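Putative N-acetylmuramoyl-L-alanine amidase (Neisseria meningitidis MC58, PDB 3CZX) probably hydrolyses, as a zinc-dependent amidase, the link between N-acetylmuramoyl residues and L-amino acids in cell-wall glycopeptides. Local coordinates at residues 32-45 with 162-174. Sequence-based numbering, arbitrary orientation.
Sequences DMRNIVASILRNDY and KWGICRAIADAIA
Two partners grip the hydroxyl of Tyr45: Tyr45 OH donates to Asp171 OD1 at 2.6 Å, meeting it from above the carboxylate plane, and accepts from a water that also donates to the backbone O of Asp171. The same ring carries Ala174 CB over the centre of one face, a CH-pi contact 3.4 Å from the centroid. Nearby, Asp44 OD2 and Arg167 NH1 form a salt bridge, 2.8 Å long, whose hydrogen bond is poorly angled and weak. A water gives the pair a second route, donating to Asp44 OD1 and accepting from Arg167 NH2, while Ile40 CD1 lies over a face of the guanidinium; the bend at chi3 (-61°) folds the arginine back over this methyl.

Between the polar ends, helical segments 32-45 and 162-174 cross at -50°, their axes 8.5 Å apart at closest approach. Val37 is a knob in the hole formed by Cys166, Ile169, Ala170 and Ile173; the small Ala170 allows its CA within 5.2 Å of Val37 CA, and its CB touches Ile40 CG2 at 3.5 Å. Ile36 CD1 sits over the six-membered ring of Trp163 in a CH-pi contact, 8° off the normal, and CG2 is wedged between Trp163 CE3 and Cys166 CB, the latter at a tight 3.4 Å.

At the far end Lys162 NZ bonds Asp32 OD2 at 2.9 Å, but the strongest polar partners of Asp32 and Lys162 are Lys162 and Asp32 of the second subunit, respectively. Trp163 NE1 hydrogen-bonds Asp32 OD1 of the second subunit, and the reverse bond is made too. On the sheet side, Val37 touches Leu8 and Phe77, and Ile173 touches Ile75, on strands 6-10 and 73-77. The chemistry thus implies an apolar helix-helix core closed by charged pairs, one water-bridged, the other shared across the dimer.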
# COMPACT_ATOMS: atom_id res chain seq x y z
N ASP A 32 -5.17 0.91 3.19
CA ASP A 32 -3.71 0.97 3.13
C ASP A 32 -3.16 1.13 4.55
O ASP A 32 -2.19 0.46 4.93
CB ASP A 32 -3.20 2.14 2.31
CG ASP A 32 -3.22 1.88 0.81
OD1 ASP A 32 -3.46 0.71 0.42
OD2 ASP A 32 -3.01 2.87 0.06
N MSE A 33 -3.73 2.08 5.32
CA MSE A 33 -3.21 2.29 6.67
C MSE A 33 -3.29 1.03 7.51
O MSE A 33 -2.29 0.68 8.17
CB MSE A 33 -3.93 3.44 7.37
CG MSE A 33 -3.61 4.76 6.77
SE MSE A 33 -4.36 6.32 7.70
CE MSE A 33 -5.91 6.61 6.54
N ARG A 34 -4.44 0.38 7.52
CA ARG A 34 -4.61 -0.85 8.32
C ARG A 34 -3.62 -1.93 7.85
O ARG A 34 -2.89 -2.54 8.66
CB ARG A 34 -6.07 -1.34 8.29
CG ARG A 34 -6.27 -2.71 8.94
CD ARG A 34 -6.60 -3.79 7.92
NE ARG A 34 -8.00 -3.73 7.55
CZ ARG A 34 -8.49 -3.75 6.31
NH1 ARG A 34 -9.79 -3.71 6.13
NH2 ARG A 34 -7.69 -3.75 5.26
N ASN A 35 -3.55 -2.16 6.53
CA ASN A 35 -2.70 -3.24 6.01
C ASN A 35 -1.24 -3.02 6.31
O ASN A 35 -0.50 -3.97 6.66
CB ASN A 35 -2.93 -3.42 4.49
CG ASN A 35 -4.22 -4.13 4.17
OD1 ASN A 35 -4.90 -4.61 5.05
ND2 ASN A 35 -4.59 -4.18 2.88
N ILE A 36 -0.78 -1.79 6.11
CA ILE A 36 0.66 -1.48 6.24
C ILE A 36 1.03 -1.54 7.71
O ILE A 36 2.05 -2.13 8.11
CB ILE A 36 1.03 -0.16 5.62
CG1 ILE A 36 0.75 -0.21 4.11
CG2 ILE A 36 2.47 0.17 5.88
CD1 ILE A 36 0.87 1.15 3.46
N VAL A 37 0.24 -0.90 8.57
CA VAL A 37 0.57 -0.94 9.98
C VAL A 37 0.54 -2.37 10.50
O VAL A 37 1.41 -2.74 11.27
CB VAL A 37 -0.35 -0.01 10.80
CG1 VAL A 37 -0.09 -0.15 12.32
CG2 VAL A 37 -0.16 1.42 10.41
N ALA A 38 -0.44 -3.14 10.08
CA ALA A 38 -0.58 -4.55 10.52
C ALA A 38 0.64 -5.35 10.08
O ALA A 38 1.24 -6.11 10.87
CB ALA A 38 -1.84 -5.16 9.95
N SER A 39 1.02 -5.18 8.81
CA SER A 39 2.14 -5.96 8.26
C SER A 39 3.47 -5.69 9.00
O SER A 39 4.23 -6.62 9.22
CB SER A 39 2.31 -5.70 6.77
OG SER A 39 2.75 -4.38 6.56
N ILE A 40 3.71 -4.44 9.39
CA ILE A 40 4.93 -4.05 10.09
C ILE A 40 4.91 -4.59 11.52
O ILE A 40 5.93 -5.08 12.05
CB ILE A 40 5.16 -2.52 10.05
CG1 ILE A 40 5.40 -2.07 8.60
CG2 ILE A 40 6.34 -2.12 10.93
CD1 ILE A 40 5.52 -0.57 8.37
N LEU A 41 3.76 -4.50 12.19
CA LEU A 41 3.68 -5.03 13.55
C LEU A 41 3.96 -6.54 13.53
O LEU A 41 4.67 -7.05 14.40
CB LEU A 41 2.32 -4.69 14.17
CG LEU A 41 2.09 -3.24 14.59
CD1 LEU A 41 0.65 -3.01 14.88
CD2 LEU A 41 2.96 -2.80 15.79
N ARG A 42 3.41 -7.23 12.55
CA ARG A 42 3.66 -8.69 12.39
C ARG A 42 5.10 -8.99 11.95
O ARG A 42 5.81 -9.76 12.63
CB ARG A 42 2.64 -9.28 11.44
CG ARG A 42 1.27 -9.26 11.97
CD ARG A 42 0.23 -9.50 10.89
NE ARG A 42 -1.08 -9.80 11.40
CZ ARG A 42 -2.22 -9.68 10.72
NH1 ARG A 42 -2.25 -9.27 9.45
NH2 ARG A 42 -3.37 -10.00 11.29
N ASN A 43 5.57 -8.37 10.86
CA ASN A 43 6.95 -8.63 10.34
C ASN A 43 8.09 -8.21 11.19
O ASN A 43 9.02 -9.01 11.43
CB ASN A 43 7.17 -7.93 9.00
CG ASN A 43 6.22 -8.39 7.95
OD1 ASN A 43 5.59 -9.43 8.09
ND2 ASN A 43 6.09 -7.60 6.87
N ASP A 44 8.10 -6.96 11.62
CA ASP A 44 9.26 -6.42 12.31
C ASP A 44 9.27 -6.81 13.78
O ASP A 44 10.34 -6.88 14.40
CB ASP A 44 9.33 -4.89 12.20
CG ASP A 44 9.65 -4.42 10.82
OD1 ASP A 44 9.58 -5.22 9.86
OD2 ASP A 44 10.00 -3.22 10.70
N TYR A 45 8.08 -7.03 14.35
CA TYR A 45 7.97 -7.23 15.79
C TYR A 45 7.37 -8.56 16.25
O TYR A 45 7.41 -8.84 17.44
CB TYR A 45 7.15 -6.09 16.41
CG TYR A 45 7.77 -4.72 16.20
CD1 TYR A 45 8.69 -4.21 17.11
CD2 TYR A 45 7.40 -3.92 15.10
CE1 TYR A 45 9.25 -2.96 16.93
CE2 TYR A 45 7.95 -2.63 14.92
CZ TYR A 45 8.89 -2.17 15.84
OH TYR A 45 9.47 -0.91 15.76
N LYS A 162 3.37 7.57 2.63
CA LYS A 162 2.44 6.60 3.22
C LYS A 162 3.15 5.51 4.02
O LYS A 162 2.81 5.24 5.18
CB LYS A 162 1.66 5.97 2.05
CG LYS A 162 0.67 4.96 2.42
CD LYS A 162 -0.25 4.73 1.27
CE LYS A 162 0.41 3.89 0.21
NZ LYS A 162 -0.48 3.82 -0.95
N TRP A 163 4.15 4.90 3.42
CA TRP A 163 4.79 3.75 4.07
C TRP A 163 5.57 4.20 5.27
O TRP A 163 5.62 3.51 6.30
CB TRP A 163 5.65 2.93 3.06
CG TRP A 163 4.83 2.27 2.04
CD1 TRP A 163 4.31 2.82 0.91
CD2 TRP A 163 4.38 0.91 2.06
NE1 TRP A 163 3.54 1.91 0.23
CE2 TRP A 163 3.57 0.72 0.91
CE3 TRP A 163 4.57 -0.17 2.93
CZ2 TRP A 163 2.97 -0.49 0.62
CZ3 TRP A 163 3.95 -1.37 2.63
CH2 TRP A 163 3.16 -1.52 1.49
N GLY A 164 6.19 5.38 5.18
CA GLY A 164 6.93 5.95 6.29
C GLY A 164 6.04 6.38 7.45
O GLY A 164 6.41 6.21 8.63
N ILE A 165 4.89 6.98 7.11
CA ILE A 165 3.92 7.38 8.13
C ILE A 165 3.39 6.14 8.86
O ILE A 165 3.33 6.12 10.10
CB ILE A 165 2.76 8.27 7.52
CG1 ILE A 165 3.31 9.62 7.03
CG2 ILE A 165 1.58 8.41 8.50
CD1 ILE A 165 2.34 10.38 6.17
N CYS A 166 2.99 5.12 8.11
CA CYS A 166 2.45 3.87 8.70
C CYS A 166 3.52 3.13 9.48
O CYS A 166 3.22 2.59 10.54
CB CYS A 166 1.79 2.99 7.70
SG CYS A 166 0.35 3.74 6.89
N ARG A 167 4.78 3.18 9.04
CA ARG A 167 5.89 2.63 9.84
C ARG A 167 6.06 3.37 11.16
O ARG A 167 6.25 2.74 12.21
CB ARG A 167 7.21 2.64 9.07
CG ARG A 167 8.34 1.95 9.86
CD ARG A 167 9.57 1.78 9.03
NE ARG A 167 9.33 0.93 7.88
CZ ARG A 167 9.34 -0.39 7.85
NH1 ARG A 167 9.58 -1.10 8.94
NH2 ARG A 167 9.09 -1.03 6.72
N ALA A 168 5.99 4.71 11.13
CA ALA A 168 6.03 5.54 12.37
C ALA A 168 4.91 5.09 13.34
O ALA A 168 5.13 4.97 14.56
CB ALA A 168 5.89 7.07 12.05
N ILE A 169 3.71 4.84 12.80
CA ILE A 169 2.58 4.43 13.65
C ILE A 169 2.87 3.06 14.29
O ILE A 169 2.76 2.88 15.51
CB ILE A 169 1.25 4.40 12.83
CG1 ILE A 169 0.82 5.83 12.45
CG2 ILE A 169 0.11 3.67 13.63
CD1 ILE A 169 -0.31 5.88 11.35
N ALA A 170 3.27 2.11 13.47
CA ALA A 170 3.60 0.75 13.91
C ALA A 170 4.71 0.82 14.97
O ALA A 170 4.63 0.18 16.02
CB ALA A 170 4.01 -0.11 12.70
N ASP A 171 5.78 1.55 14.67
CA ASP A 171 6.91 1.64 15.61
C ASP A 171 6.49 2.21 16.98
O ASP A 171 7.01 1.79 18.05
CB ASP A 171 8.04 2.49 15.03
CG ASP A 171 8.83 1.80 13.93
OD1 ASP A 171 8.78 0.55 13.78
OD2 ASP A 171 9.50 2.55 13.20
N ALA A 172 5.60 3.21 16.95
CA ALA A 172 5.10 3.85 18.17
C ALA A 172 4.25 2.88 19.00
O ALA A 172 4.29 2.91 20.24
CB ALA A 172 4.33 5.14 17.83
N ILE A 173 3.44 2.06 18.33
CA ILE A 173 2.62 1.06 19.00
C ILE A 173 3.54 0.07 19.67
O ILE A 173 3.43 -0.16 20.85
CB ILE A 173 1.62 0.36 18.04
CG1 ILE A 173 0.55 1.32 17.53
CG2 ILE A 173 0.93 -0.83 18.70
CD1 ILE A 173 -0.26 0.79 16.35
N ALA A 174 4.50 -0.45 18.93
CA ALA A 174 5.45 -1.43 19.49
C ALA A 174 6.21 -0.84 20.65
O ALA A 174 6.35 -1.47 21.70
CB ALA A 174 6.40 -1.92 18.41
O HOH W 1 9.65 -3.83 7.63
O HOH W 2 9.51 0.64 18.17